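Hypothetical protein (Leishmania major, PDB 2AR1) is of unknown function but carries an EVE domain of the PUA clan and probably binds nucleic acid, perhaps by recognising modified bases. Local coordinates at residues A[20-25]-A[57-62]; A[42-47]-A[65-70]; A[141-146]-A[150-155]. All coordinates share one frame; numbering follows the deposited sequence.

Contact 1 (A[20-25]-A[57-62]); sequences HYWLLK and RAMSVG
Met59 lies across the indole of Trp22, and this meeting of a flexible thioether with a broad ring makes up most of the contact. Its CG rests over one face of the indole, 3.6 Å from Trp22 CE2, in a CH-pi interaction 18° off the normal of the five-membered ring. The sulfur adds a Met-aromatic contact: Met59 SD stands 4.6 Å from the centroid of the Trp22 five-membered ring. CG lies anti to the carbonyl carbon (chi1 -71°) and the chain is extended beyond it, which carries the methyl group along the indole toward the next inward-facing residue of the strand.

Purely apolar packing completes the interface. Met59 CE reaches 3.8 Å from Leu24 CD1, while also touching Trp22 CG, so an unbranched methionine can serve two strand residues at once. At the other end of the indole, Ala58 CB comes 3.9 Å from Trp22 CH2; its single methyl suits a place where backbone and ring are already close.

The polar edge of the tryptophan is satisfied by Asp63, whose OD2 accepts from both Trp22 NE1 and Ser60 N, and whose OD1 takes His20 N. One carboxylate thus ties the indole, the start of the strand and the segment 57-62 together.

The segment leaving helix 50-58 is laid against one face of strand 21-26, which is flanked in the sheet by parallel strand 64-69 and antiparallel strand 151-154; Leu24 also packs on Val65 of the parallel neighbour.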
ATOM      1  N   HIS A  20      -3.866   7.329  10.847  1.00 17.83           N
ATOM      2  CA  HIS A  20      -3.640   5.878  10.864  1.00 19.61           C
ATOM      3  C   HIS A  20      -2.616   5.440   9.825  1.00 18.00           C
ATOM      4  O   HIS A  20      -2.178   6.238   8.976  1.00 19.40           O
ATOM      5  CB  HIS A  20      -4.954   5.157  10.739  1.00 17.97           C
ATOM      6  CG  HIS A  20      -5.903   5.528  11.825  1.00 24.37           C
ATOM      7  ND1 HIS A  20      -5.592   5.394  13.162  1.00 22.75           N
ATOM      8  CD2 HIS A  20      -7.079   6.195  11.775  1.00 25.01           C
ATOM      9  CE1 HIS A  20      -6.588   5.891  13.892  1.00 24.21           C
ATOM     10  NE2 HIS A  20      -7.496   6.395  13.074  1.00 29.14           N
ATOM     11  N   TYR A  21      -2.207   4.191   9.890  1.00 16.25           N
ATOM     12  CA  TYR A  21      -1.031   3.747   9.156  1.00 15.24           C
ATOM     13  C   TYR A  21      -1.373   2.497   8.433  1.00 16.41           C
ATOM     14  O   TYR A  21      -2.106   1.627   8.996  1.00 14.77           O
ATOM     15  CB  TYR A  21       0.184   3.456  10.102  1.00 16.39           C
ATOM     16  CG  TYR A  21       0.334   4.604  11.127  1.00 16.33           C
ATOM     17  CD1 TYR A  21      -0.329   4.577  12.327  1.00 13.77           C
ATOM     18  CD2 TYR A  21       1.231   5.682  10.917  1.00 16.27           C
ATOM     19  CE1 TYR A  21      -0.226   5.567  13.289  1.00 10.81           C
ATOM     20  CE2 TYR A  21       1.340   6.637  11.854  1.00 18.71           C
ATOM     21  CZ  TYR A  21       0.616   6.636  13.034  1.00 12.26           C
ATOM     22  OH  TYR A  21       0.732   7.689  13.956  1.00 16.20           O
ATOM     23  N   TRP A  22      -0.799   2.325   7.249  1.00 17.54           N
ATOM     24  CA  TRP A  22      -1.083   1.151   6.376  1.00 16.93           C
ATOM     25  C   TRP A  22       0.113   0.744   5.565  1.00 16.48           C
ATOM     26  O   TRP A  22       1.040   1.543   5.361  1.00 19.15           O
ATOM     27  CB  TRP A  22      -2.189   1.509   5.380  1.00 19.61           C
ATOM     28  CG  TRP A  22      -3.417   2.121   6.042  1.00 15.28           C
ATOM     29  CD1 TRP A  22      -3.635   3.441   6.285  1.00 14.60           C
ATOM     30  CD2 TRP A  22      -4.589   1.427   6.544  1.00 16.09           C
ATOM     31  NE1 TRP A  22      -4.874   3.619   6.889  1.00 16.83           N
ATOM     32  CE2 TRP A  22      -5.466   2.396   7.048  1.00 17.95           C
ATOM     33  CE3 TRP A  22      -4.968   0.075   6.576  1.00 17.45           C
ATOM     34  CZ2 TRP A  22      -6.675   2.068   7.607  1.00 17.44           C
ATOM     35  CZ3 TRP A  22      -6.144  -0.242   7.109  1.00 14.39           C
ATOM     36  CH2 TRP A  22      -7.017   0.746   7.620  1.00 14.72           C
ATOM     37  N   LEU A  23       0.009  -0.479   5.065  1.00 18.13           N
ATOM     38  CA  LEU A  23       0.980  -0.931   4.099  1.00 15.91           C
ATOM     39  C   LEU A  23       0.247  -1.326   2.807  1.00 17.08           C
ATOM     40  O   LEU A  23      -0.705  -2.156   2.841  1.00 18.40           O
ATOM     41  CB  LEU A  23       1.776  -2.110   4.703  1.00 16.79           C
ATOM     42  CG  LEU A  23       2.854  -2.785   3.898  1.00 17.80           C
ATOM     43  CD1 LEU A  23       3.947  -3.430   4.739  1.00 21.87           C
ATOM     44  CD2 LEU A  23       2.363  -3.787   2.849  1.00 20.22           C
ATOM     45  N   LEU A  24       0.771  -0.890   1.684  1.00 17.83           N
ATOM     46  CA  LEU A  24       0.202  -1.192   0.389  1.00 19.29           C
ATOM     47  C   LEU A  24       1.266  -1.934  -0.409  1.00 17.12           C
ATOM     48  O   LEU A  24       2.396  -1.429  -0.595  1.00 16.69           O
ATOM     49  CB  LEU A  24      -0.227   0.109  -0.310  1.00 21.54           C
ATOM     50  CG  LEU A  24      -1.627   0.580   0.098  1.00 23.11           C
ATOM     51  CD1 LEU A  24      -1.764   0.639   1.598  1.00 27.01           C
ATOM     52  CD2 LEU A  24      -1.888   1.952  -0.509  1.00 24.44           C
ATOM     53  N   LYS A  25       0.928  -3.093  -0.933  1.00 18.83           N
ATOM     54  CA  LYS A  25       1.838  -3.902  -1.745  1.00 17.65           C
ATOM     55  C   LYS A  25       1.673  -3.541  -3.223  1.00 19.25           C
ATOM     56  O   LYS A  25       0.542  -3.311  -3.694  1.00 19.34           O
ATOM     57  CB  LYS A  25       1.518  -5.389  -1.562  1.00 20.06           C
ATOM     58  CG  LYS A  25       1.854  -5.911  -0.221  1.00 20.91           C
ATOM     59  CD  LYS A  25       1.807  -7.399  -0.272  1.00 25.20           C
ATOM     60  CE  LYS A  25       1.339  -7.997   0.976  1.00 31.02           C
ATOM     61  NZ  LYS A  25       1.500  -9.505   0.737  1.00 26.46           N
ATOM     62  N   ARG A  57     -11.494   1.149   2.170  1.00 15.58           N
ATOM     63  CA  ARG A  57     -12.707   1.882   2.613  1.00 17.07           C
ATOM     64  C   ARG A  57     -12.532   2.423   4.034  1.00 17.10           C
ATOM     65  O   ARG A  57     -13.191   3.354   4.406  1.00 17.94           O
ATOM     66  CB  ARG A  57     -13.977   1.000   2.551  1.00 16.98           C
ATOM     67  CG  ARG A  57     -14.326   0.606   1.101  1.00 18.56           C
ATOM     68  CD  ARG A  57     -15.400  -0.545   1.062  1.00 23.09           C
ATOM     69  NE  ARG A  57     -16.561  -0.119   1.802  1.00 25.45           N
ATOM     70  CZ  ARG A  57     -17.091  -0.727   2.866  1.00 27.69           C
ATOM     71  NH1 ARG A  57     -16.605  -1.847   3.374  1.00 28.37           N
ATOM     72  NH2 ARG A  57     -18.132  -0.170   3.449  1.00 31.92           N
ATOM     73  N   ALA A  58     -11.642   1.809   4.806  1.00 17.06           N
ATOM     74  CA  ALA A  58     -11.358   2.274   6.176  1.00 17.92           C
ATOM     75  C   ALA A  58     -10.265   3.385   6.244  1.00 19.12           C
ATOM     76  O   ALA A  58      -9.992   3.894   7.319  1.00 22.77           O
ATOM     77  CB  ALA A  58     -10.876   1.118   6.962  1.00 18.28           C
ATOM     78  N   MET A  59      -9.608   3.682   5.134  1.00 16.46           N
ATOM     79  CA  MET A  59      -8.532   4.646   5.140  1.00 15.57           C
ATOM     80  C   MET A  59      -9.166   6.004   5.170  1.00 16.45           C
ATOM     81  O   MET A  59     -10.248   6.170   4.651  1.00 18.78           O
ATOM     82  CB  MET A  59      -7.701   4.551   3.907  1.00 17.46           C
ATOM     83  CG  MET A  59      -6.866   3.324   3.855  1.00 17.56           C
ATOM     84  SD  MET A  59      -6.035   3.074   2.316  1.00 21.15           S
ATOM     85  CE  MET A  59      -5.251   1.613   2.746  1.00 23.72           C
ATOM     86  N   SER A  60      -8.454   6.957   5.783  1.00 15.26           N
ATOM     87  CA  SER A  60      -8.812   8.374   5.821  1.00 12.28           C
ATOM     88  C   SER A  60      -7.756   9.260   5.212  1.00 13.23           C
ATOM     89  O   SER A  60      -6.577   8.960   5.260  1.00 14.94           O
ATOM     90  CB  SER A  60      -8.959   8.853   7.259  1.00 14.44           C
ATOM     91  OG  SER A  60     -10.124   8.293   7.900  1.00 20.79           O
ATOM     92  N   VAL A  61      -8.181  10.475   4.819  1.00 14.37           N
ATOM     93  CA  VAL A  61      -7.226  11.420   4.196  1.00 15.72           C
ATOM     94  C   VAL A  61      -6.183  11.727   5.245  1.00 16.90           C
ATOM     95  O   VAL A  61      -6.496  11.896   6.410  1.00 15.92           O
ATOM     96  CB  VAL A  61      -7.924  12.672   3.612  1.00 13.94           C
ATOM     97  CG1 VAL A  61      -6.907  13.701   3.039  1.00 13.78           C
ATOM     98  CG2 VAL A  61      -8.906  12.287   2.545  1.00 12.14           C
ATOM     99  N   GLY A  62      -4.923  11.763   4.813  1.00 17.74           N
ATOM    100  CA  GLY A  62      -3.815  12.020   5.726  1.00 19.63           C
ATOM    101  C   GLY A  62      -3.193  10.779   6.324  1.00 17.09           C
ATOM    102  O   GLY A  62      -2.082  10.809   6.891  1.00 18.69           O
TER

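Contact 2 (A[42-47]-A[65-70])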
ATOM      1  N   SER A  42      -1.556   9.119  -7.370  1.00 19.85           N
ATOM      2  CA  SER A  42      -2.099   8.063  -8.190  1.00 18.66           C
ATOM      3  C   SER A  42      -3.287   7.429  -7.466  1.00 18.29           C
ATOM      4  O   SER A  42      -3.254   7.297  -6.253  1.00 22.09           O
ATOM      5  CB  SER A  42      -1.044   7.020  -8.460  1.00 20.58           C
ATOM      6  OG  SER A  42      -1.578   5.836  -9.087  1.00 21.82           O
ATOM      7  N   PRO A  43      -4.318   7.027  -8.219  1.00 18.05           N
ATOM      8  CA  PRO A  43      -5.343   6.158  -7.591  1.00 18.78           C
ATOM      9  C   PRO A  43      -4.675   4.825  -7.262  1.00 18.55           C
ATOM     10  O   PRO A  43      -3.780   4.438  -7.961  1.00 19.61           O
ATOM     11  CB  PRO A  43      -6.371   5.980  -8.698  1.00 20.18           C
ATOM     12  CG  PRO A  43      -5.683   6.371  -9.953  1.00 20.18           C
ATOM     13  CD  PRO A  43      -4.574   7.287  -9.640  1.00 19.63           C
ATOM     14  N   TRP A  44      -5.141   4.113  -6.239  1.00 18.99           N
ATOM     15  CA  TRP A  44      -4.605   2.800  -5.945  1.00 18.59           C
ATOM     16  C   TRP A  44      -5.483   1.716  -6.581  1.00 19.38           C
ATOM     17  O   TRP A  44      -6.276   1.048  -5.894  1.00 17.43           O
ATOM     18  CB  TRP A  44      -4.451   2.630  -4.443  1.00 18.57           C
ATOM     19  CG  TRP A  44      -3.462   1.579  -4.120  1.00 15.72           C
ATOM     20  CD1 TRP A  44      -3.714   0.349  -3.670  1.00 17.09           C
ATOM     21  CD2 TRP A  44      -2.047   1.669  -4.282  1.00 17.19           C
ATOM     22  NE1 TRP A  44      -2.556  -0.364  -3.510  1.00 21.25           N
ATOM     23  CE2 TRP A  44      -1.508   0.457  -3.879  1.00 20.52           C
ATOM     24  CE3 TRP A  44      -1.189   2.700  -4.716  1.00 20.60           C
ATOM     25  CZ2 TRP A  44      -0.160   0.234  -3.884  1.00 20.49           C
ATOM     26  CZ3 TRP A  44       0.117   2.472  -4.725  1.00 23.25           C
ATOM     27  CH2 TRP A  44       0.632   1.260  -4.299  1.00 18.52           C
ATOM     28  N   ASP A  45      -5.345   1.575  -7.907  1.00 18.02           N
ATOM     29  CA  ASP A  45      -6.210   0.696  -8.674  1.00 18.23           C
ATOM     30  C   ASP A  45      -5.732  -0.745  -8.619  1.00 15.57           C
ATOM     31  O   ASP A  45      -4.614  -1.029  -8.246  1.00 17.84           O
ATOM     32  CB  ASP A  45      -6.317   1.136 -10.133  1.00 16.82           C
ATOM     33  CG  ASP A  45      -5.019   1.130 -10.811  1.00 22.11           C
ATOM     34  OD1 ASP A  45      -4.478   0.065 -11.129  1.00 23.73           O
ATOM     35  OD2 ASP A  45      -4.568   2.229 -11.039  1.00 22.70           O
ATOM     36  N   GLY A  46      -6.646  -1.643  -8.944  1.00 17.66           N
ATOM     37  CA  GLY A  46      -6.333  -3.040  -9.193  1.00 15.27           C
ATOM     38  C   GLY A  46      -6.319  -3.987  -8.022  1.00 15.67           C
ATOM     39  O   GLY A  46      -5.862  -5.123  -8.177  1.00 17.03           O
ATOM     40  N   VAL A  47      -6.777  -3.541  -6.850  1.00 17.40           N
ATOM     41  CA  VAL A  47      -6.925  -4.396  -5.679  1.00 17.40           C
ATOM     42  C   VAL A  47      -8.179  -5.242  -5.848  1.00 18.36           C
ATOM     43  O   VAL A  47      -9.242  -4.704  -6.045  1.00 17.47           O
ATOM     44  CB  VAL A  47      -6.935  -3.608  -4.370  1.00 17.12           C
ATOM     45  CG1 VAL A  47      -7.287  -4.515  -3.178  1.00 19.15           C
ATOM     46  CG2 VAL A  47      -5.568  -2.930  -4.144  1.00 18.01           C
ATOM     47  N   VAL A  65       1.290   5.708   4.662  1.00 15.70           N
ATOM     48  CA  VAL A  65       1.368   4.490   3.897  1.00 16.32           C
ATOM     49  C   VAL A  65       2.826   4.061   3.673  1.00 17.93           C
ATOM     50  O   VAL A  65       3.622   4.862   3.163  1.00 18.58           O
ATOM     51  CB  VAL A  65       0.710   4.713   2.524  1.00 17.36           C
ATOM     52  CG1 VAL A  65       1.031   3.579   1.608  1.00 17.97           C
ATOM     53  CG2 VAL A  65      -0.740   4.818   2.643  1.00 17.27           C
ATOM     54  N   LEU A  66       3.153   2.836   4.049  1.00 15.72           N
ATOM     55  CA  LEU A  66       4.418   2.092   3.644  1.00 15.00           C
ATOM     56  C   LEU A  66       4.183   1.565   2.269  1.00 16.66           C
ATOM     57  O   LEU A  66       3.261   0.793   2.033  1.00 18.09           O
ATOM     58  CB  LEU A  66       4.764   1.000   4.629  1.00 16.25           C
ATOM     59  CG  LEU A  66       4.924   1.448   6.065  1.00 17.49           C
ATOM     60  CD1 LEU A  66       4.993   0.313   7.052  1.00 18.39           C
ATOM     61  CD2 LEU A  66       6.082   2.395   6.206  1.00 19.03           C
ATOM     62  N   PHE A  67       5.081   1.967   1.339  1.00 15.83           N
ATOM     63  CA  PHE A  67       5.012   1.497  -0.026  1.00 17.34           C
ATOM     64  C   PHE A  67       5.890   0.213  -0.079  1.00 17.54           C
ATOM     65  O   PHE A  67       7.112   0.288   0.026  1.00 18.51           O
ATOM     66  CB  PHE A  67       5.542   2.551  -0.975  1.00 18.59           C
ATOM     67  CG  PHE A  67       5.156   2.320  -2.404  1.00 16.64           C
ATOM     68  CD1 PHE A  67       5.730   1.359  -3.152  1.00 16.63           C
ATOM     69  CD2 PHE A  67       4.202   3.155  -3.001  1.00 21.07           C
ATOM     70  CE1 PHE A  67       5.341   1.140  -4.496  1.00 18.61           C
ATOM     71  CE2 PHE A  67       3.837   3.006  -4.372  1.00 19.95           C
ATOM     72  CZ  PHE A  67       4.381   1.979  -5.106  1.00 20.81           C
ATOM     73  N   TYR A  68       5.279  -0.917  -0.302  1.00 18.73           N
ATOM     74  CA  TYR A  68       5.960  -2.198  -0.219  1.00 16.95           C
ATOM     75  C   TYR A  68       6.035  -2.819  -1.576  1.00 19.77           C
ATOM     76  O   TYR A  68       5.013  -3.055  -2.191  1.00 19.05           O
ATOM     77  CB  TYR A  68       5.223  -3.151   0.750  1.00 17.28           C
ATOM     78  CG  TYR A  68       5.886  -4.493   0.987  1.00 17.80           C
ATOM     79  CD1 TYR A  68       5.662  -5.537   0.129  1.00 22.11           C
ATOM     80  CD2 TYR A  68       6.753  -4.685   2.052  1.00 19.40           C
ATOM     81  CE1 TYR A  68       6.223  -6.789   0.349  1.00 19.84           C
ATOM     82  CE2 TYR A  68       7.357  -5.921   2.261  1.00 18.66           C
ATOM     83  CZ  TYR A  68       7.127  -6.957   1.381  1.00 19.52           C
ATOM     84  OH  TYR A  68       7.749  -8.158   1.620  1.00 20.05           O
ATOM     85  N   HIS A  69       7.281  -3.109  -2.034  1.00 18.42           N
ATOM     86  CA  HIS A  69       7.496  -3.874  -3.246  1.00 17.46           C
ATOM     87  C   HIS A  69       7.406  -5.376  -3.008  1.00 21.21           C
ATOM     88  O   HIS A  69       8.168  -5.938  -2.195  1.00 18.32           O
ATOM     89  CB  HIS A  69       8.894  -3.569  -3.823  1.00 18.71           C
ATOM     90  CG  HIS A  69       9.006  -2.216  -4.415  1.00 17.37           C
ATOM     91  ND1 HIS A  69      10.216  -1.733  -4.894  1.00 19.67           N
ATOM     92  CD2 HIS A  69       8.098  -1.241  -4.644  1.00 21.78           C
ATOM     93  CE1 HIS A  69      10.026  -0.536  -5.405  1.00 22.89           C
ATOM     94  NE2 HIS A  69       8.757  -0.214  -5.293  1.00 21.72           N
ATOM     95  N   SER A  70       6.455  -6.010  -3.710  1.00 22.98           N
ATOM     96  CA  SER A  70       6.209  -7.426  -3.634  1.00 25.45           C
ATOM     97  C   SER A  70       6.569  -8.143  -4.913  1.00 24.78           C
ATOM     98  O   SER A  70       6.718  -7.492  -5.981  1.00 22.09           O
ATOM     99  CB  SER A  70       4.715  -7.685  -3.289  1.00 25.58           C
ATOM    100  OG  SER A  70       3.860  -7.022  -4.213  1.00 27.32           O
TER
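Trp44 and Phe67 form an offset edge-to-face aromatic pair in the core of the EVE domain, bridging the loop that follows outermost strand 41-43 and the inner strand 64-69. Strands 113-128 and 76-89 lie between these two in the sheet, and the nearest backbones, at Trp44 and Phe67, keep their CA atoms 11.4 Å apart. Two large aromatic side chains suit a gap of this width.

The tight part is confined to this one pair. The planes stand at 89°, and the edge of the Trp44 six-membered ring is directed toward Phe67, displaced so that the touch falls on one side of the phenyl group. Trp44 CH2 lies 3.7 Å from Phe67 CE2, and Trp44 CZ3 is 3.8 Å from that same Phe67 CE2. Each residue holds CG anti to the backbone N (chi1 -158° in Trp44), which swings the end of each ring toward the other segment. Leu24 and Val117 pack against the indole, and His69 CD2 lies at the edge of the Phe67 ring, in its plane.

The other side is looser. Asp45 and Gly46 are partly exposed, and a glycerol, probably from the crystallisation liquor, lies near the Trp44 side chain, about 4 Å away at the nearest atoms, and Asp45 N makes a weak hydrogen bond to one of its hydroxyl oxygens; it may mark a pocket. Gly46 has the positive phi that glycine adopts easily, and its N is held by Asp90 OD2.

The turn into this loop is secured locally: Ser42 OG donates to Pro43 O over 2.8 Å, tilted 31° from the carbonyl plane, while Asp45 N adds a weak bond to the same oxygen.

Contact 3 (A[141-146]-A[150-155]); sequences MALFTQ and SVQPVS
Gln152 extends from strand 151-154 across the start of the 142-145 helical turn, its amide lying against the backbone and CB of Leu143. Gln152 OE1 comes 3.2 Å from Leu143 N, but the angle is too poor for a hydrogen bond. Instead a water bridges them, accepting from Leu143 N and donating to Gln152 OE1 at 2.7 Å. The amide nitrogen points to a different set of partners: its direct one is Leu149 O, and it gives a weak bond to a second water, which donates to Leu143 O and, at 2.7 Å, to Gln146 O. Glutamine suits this place because its amide carries an acceptor and a donor side by side, and its chain, extended beyond CG (chi2 172°), is long enough to reach.

A third water joins the backbones, taking the hydrogen of Ala142 N over 3.0 Å and donating to Pro153 O. Water therefore serves both Ala142 N and Leu143 N at the beginning of the turn.

Apolar contact is slight. Ala142 CB stands 4.1 Å from Gln152 CB, its small methyl admitting the strand closely. Leu143 is buried, packing also on Leu129 and Leu132 of helix 129-132.

Joined to the strand by only a few residues, the weakly bonded helical turn is thus docked largely through water on 151-154, the outermost strand at this side of the EVE domain's mixed sheet.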
ATOM      1  N   MET A 141       3.154  -7.863  12.739  1.00 14.09           N
ATOM      2  CA  MET A 141       2.650  -7.306  11.460  1.00 15.28           C
ATOM      3  C   MET A 141       1.826  -8.362  10.687  1.00 13.63           C
ATOM      4  O   MET A 141       2.125  -9.546  10.572  1.00 17.66           O
ATOM      5  CB  MET A 141       3.778  -6.738  10.510  1.00 15.83           C
ATOM      6  CG  MET A 141       4.675  -5.681  11.064  1.00 17.72           C
ATOM      7  SD  MET A 141       5.845  -5.148   9.759  1.00 21.22           S
ATOM      8  CE  MET A 141       4.803  -4.033   8.838  1.00 21.87           C
ATOM      9  N   ALA A 142       0.743  -7.804  10.140  1.00 19.57           N
ATOM     10  CA  ALA A 142      -0.119  -8.498   9.212  1.00 16.50           C
ATOM     11  C   ALA A 142       0.614  -8.985   8.022  1.00 17.03           C
ATOM     12  O   ALA A 142       0.214  -9.963   7.411  1.00 17.31           O
ATOM     13  CB  ALA A 142      -1.190  -7.497   8.737  1.00 18.37           C
ATOM     14  N   LEU A 143       1.644  -8.236   7.651  1.00 20.92           N
ATOM     15  CA  LEU A 143       2.510  -8.629   6.559  1.00 21.41           C
ATOM     16  C   LEU A 143       2.927 -10.083   6.625  1.00 21.48           C
ATOM     17  O   LEU A 143       2.953 -10.784   5.634  1.00 21.29           O
ATOM     18  CB  LEU A 143       3.750  -7.716   6.559  1.00 21.05           C
ATOM     19  CG  LEU A 143       4.679  -7.855   5.371  1.00 22.12           C
ATOM     20  CD1 LEU A 143       3.964  -7.542   4.082  1.00 21.52           C
ATOM     21  CD2 LEU A 143       5.839  -6.953   5.616  1.00 21.85           C
ATOM     22  N   PHE A 144       3.166 -10.570   7.822  1.00 22.27           N
ATOM     23  CA  PHE A 144       3.712 -11.894   8.004  1.00 23.55           C
ATOM     24  C   PHE A 144       2.604 -12.952   8.022  1.00 27.23           C
ATOM     25  O   PHE A 144       2.814 -14.045   7.520  1.00 29.12           O
ATOM     26  CB  PHE A 144       4.563 -11.904   9.266  1.00 22.70           C
ATOM     27  CG  PHE A 144       5.656 -10.881   9.238  1.00 18.06           C
ATOM     28  CD1 PHE A 144       6.345 -10.615   8.064  1.00 15.57           C
ATOM     29  CD2 PHE A 144       5.962 -10.124  10.363  1.00 18.43           C
ATOM     30  CE1 PHE A 144       7.306  -9.659   8.050  1.00 19.28           C
ATOM     31  CE2 PHE A 144       6.919  -9.197  10.344  1.00 20.19           C
ATOM     32  CZ  PHE A 144       7.568  -8.936   9.180  1.00 21.75           C
ATOM     33  N   THR A 145       1.441 -12.584   8.577  1.00 28.96           N
ATOM     34  CA  THR A 145       0.236 -13.448   8.721  1.00 31.79           C
ATOM     35  C   THR A 145      -0.470 -13.708   7.378  1.00 32.21           C
ATOM     36  O   THR A 145      -0.692 -14.842   6.972  1.00 32.53           O
ATOM     37  CB  THR A 145      -0.839 -12.686   9.584  1.00 30.76           C
ATOM     38  OG1 THR A 145      -0.266 -12.145  10.781  1.00 35.70           O
ATOM     39  CG2 THR A 145      -2.021 -13.559   9.960  1.00 35.53           C
ATOM     40  N   GLN A 146      -0.834 -12.624   6.716  1.00 31.80           N
ATOM     41  CA  GLN A 146      -1.913 -12.572   5.735  1.00 33.25           C
ATOM     42  C   GLN A 146      -1.388 -12.291   4.331  1.00 32.92           C
ATOM     43  O   GLN A 146      -1.143 -11.155   3.976  1.00 29.56           O
ATOM     44  CB  GLN A 146      -2.880 -11.428   6.097  1.00 34.55           C
ATOM     45  CG  GLN A 146      -3.145 -11.242   7.579  1.00 37.56           C
ATOM     46  CD  GLN A 146      -4.614 -11.165   7.884  1.00 43.33           C
ATOM     47  OE1 GLN A 146      -5.360 -12.086   7.551  1.00 47.41           O
ATOM     48  NE2 GLN A 146      -5.043 -10.079   8.532  1.00 45.81           N
ATOM     49  N   SER A 150      -3.398  -7.257   0.298  1.00 20.34           N
ATOM     50  CA  SER A 150      -2.491  -6.280  -0.370  1.00 18.26           C
ATOM     51  C   SER A 150      -2.602  -4.888   0.191  1.00 17.20           C
ATOM     52  O   SER A 150      -1.814  -4.000  -0.173  1.00 15.22           O
ATOM     53  CB  SER A 150      -2.785  -6.188  -1.849  1.00 19.36           C
ATOM     54  OG  SER A 150      -4.138  -6.032  -2.082  1.00 19.16           O
ATOM     55  N   VAL A 151      -3.578  -4.679   1.062  1.00 14.52           N
ATOM     56  CA  VAL A 151      -3.754  -3.416   1.777  1.00 13.82           C
ATOM     57  C   VAL A 151      -3.921  -3.783   3.259  1.00 13.80           C
ATOM     58  O   VAL A 151      -4.926  -4.425   3.605  1.00 14.18           O
ATOM     59  CB  VAL A 151      -4.935  -2.605   1.270  1.00 15.95           C
ATOM     60  CG1 VAL A 151      -5.083  -1.369   2.101  1.00 15.76           C
ATOM     61  CG2 VAL A 151      -4.801  -2.189  -0.174  1.00 16.03           C
ATOM     62  N   GLN A 152      -2.959  -3.459   4.110  1.00 13.87           N
ATOM     63  CA  GLN A 152      -2.869  -3.933   5.485  1.00 13.49           C
ATOM     64  C   GLN A 152      -2.788  -2.815   6.517  1.00 17.73           C
ATOM     65  O   GLN A 152      -2.090  -1.804   6.290  1.00 15.00           O
ATOM     66  CB  GLN A 152      -1.657  -4.865   5.651  1.00 14.96           C
ATOM     67  CG  GLN A 152      -1.384  -5.780   4.481  1.00 17.88           C
ATOM     68  CD  GLN A 152      -0.081  -6.498   4.645  1.00 18.37           C
ATOM     69  OE1 GLN A 152       0.769  -6.080   5.472  1.00 22.18           O
ATOM     70  NE2 GLN A 152       0.124  -7.553   3.844  1.00 21.30           N
ATOM     71  N   PRO A 153      -3.450  -2.994   7.681  1.00 16.08           N
ATOM     72  CA  PRO A 153      -3.171  -2.051   8.763  1.00 17.72           C
ATOM     73  C   PRO A 153      -1.800  -2.302   9.357  1.00 16.57           C
ATOM     74  O   PRO A 153      -1.297  -3.456   9.359  1.00 16.41           O
ATOM     75  CB  PRO A 153      -4.255  -2.366   9.794  1.00 19.00           C
ATOM     76  CG  PRO A 153      -4.483  -3.777   9.600  1.00 20.14           C
ATOM     77  CD  PRO A 153      -4.339  -4.093   8.143  1.00 17.79           C
ATOM     78  N   VAL A 154      -1.172  -1.161   9.708  1.00 16.62           N
ATOM     79  CA  VAL A 154       0.072  -1.077  10.390  1.00 16.56           C
ATOM     80  C   VAL A 154      -0.138  -0.359  11.750  1.00 15.47           C
ATOM     81  O   VAL A 154      -0.768   0.661  11.846  1.00 16.47           O
ATOM     82  CB  VAL A 154       1.120  -0.322   9.490  1.00 15.06           C
ATOM     83  CG1 VAL A 154       2.477  -0.156  10.195  1.00 21.50           C
ATOM     84  CG2 VAL A 154       1.342  -1.127   8.194  1.00 27.04           C
ATOM     85  N   SER A 155       0.438  -0.924  12.825  1.00 15.87           N
ATOM     86  CA  SER A 155       0.254  -0.217  14.097  1.00 15.59           C
ATOM     87  C   SER A 155       1.133   1.055  14.110  1.00 16.68           C
ATOM     88  O   SER A 155       2.191   1.088  13.390  1.00 15.28           O
ATOM     89  CB  SER A 155       0.540  -1.104  15.304  1.00 17.12           C
ATOM     90  OG  SER A 155       1.926  -1.402  15.352  1.00 17.46           O
TER
HETATM   91  O   HOH W   1       0.649  -4.827  10.637  1.00 32.00           O
HETATM   92  O   HOH W   2       1.647  -5.186   7.901  1.00 25.85           O
HETATM   93  O   HOH W   3       1.171 -10.069   3.256  1.00 33.00           O

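How the contacts relate
All three contacts share one mixed sheet within the EVE domain. Along the chain contacts 1 and 2 interleave, segment 42-47 falling between 20-25 and 57-62, whereas contact 3 follows both. The centres of contacts 1 and 2 lie about 10 Å apart, and those of contacts 2 and 3 about 13 Å. Strand 21-26 is the common element: it runs parallel to strand 64-69 of contact 2 and antiparallel to strand 151-154 of contact 3, with backbone hydrogen bonds to both. Contacts 1 and 2 lie on one face of this strand and contact 3 on the other. The N-terminal strand is therefore enclosed by later parts of the chain, so segments distant in sequence complete a single compact domain.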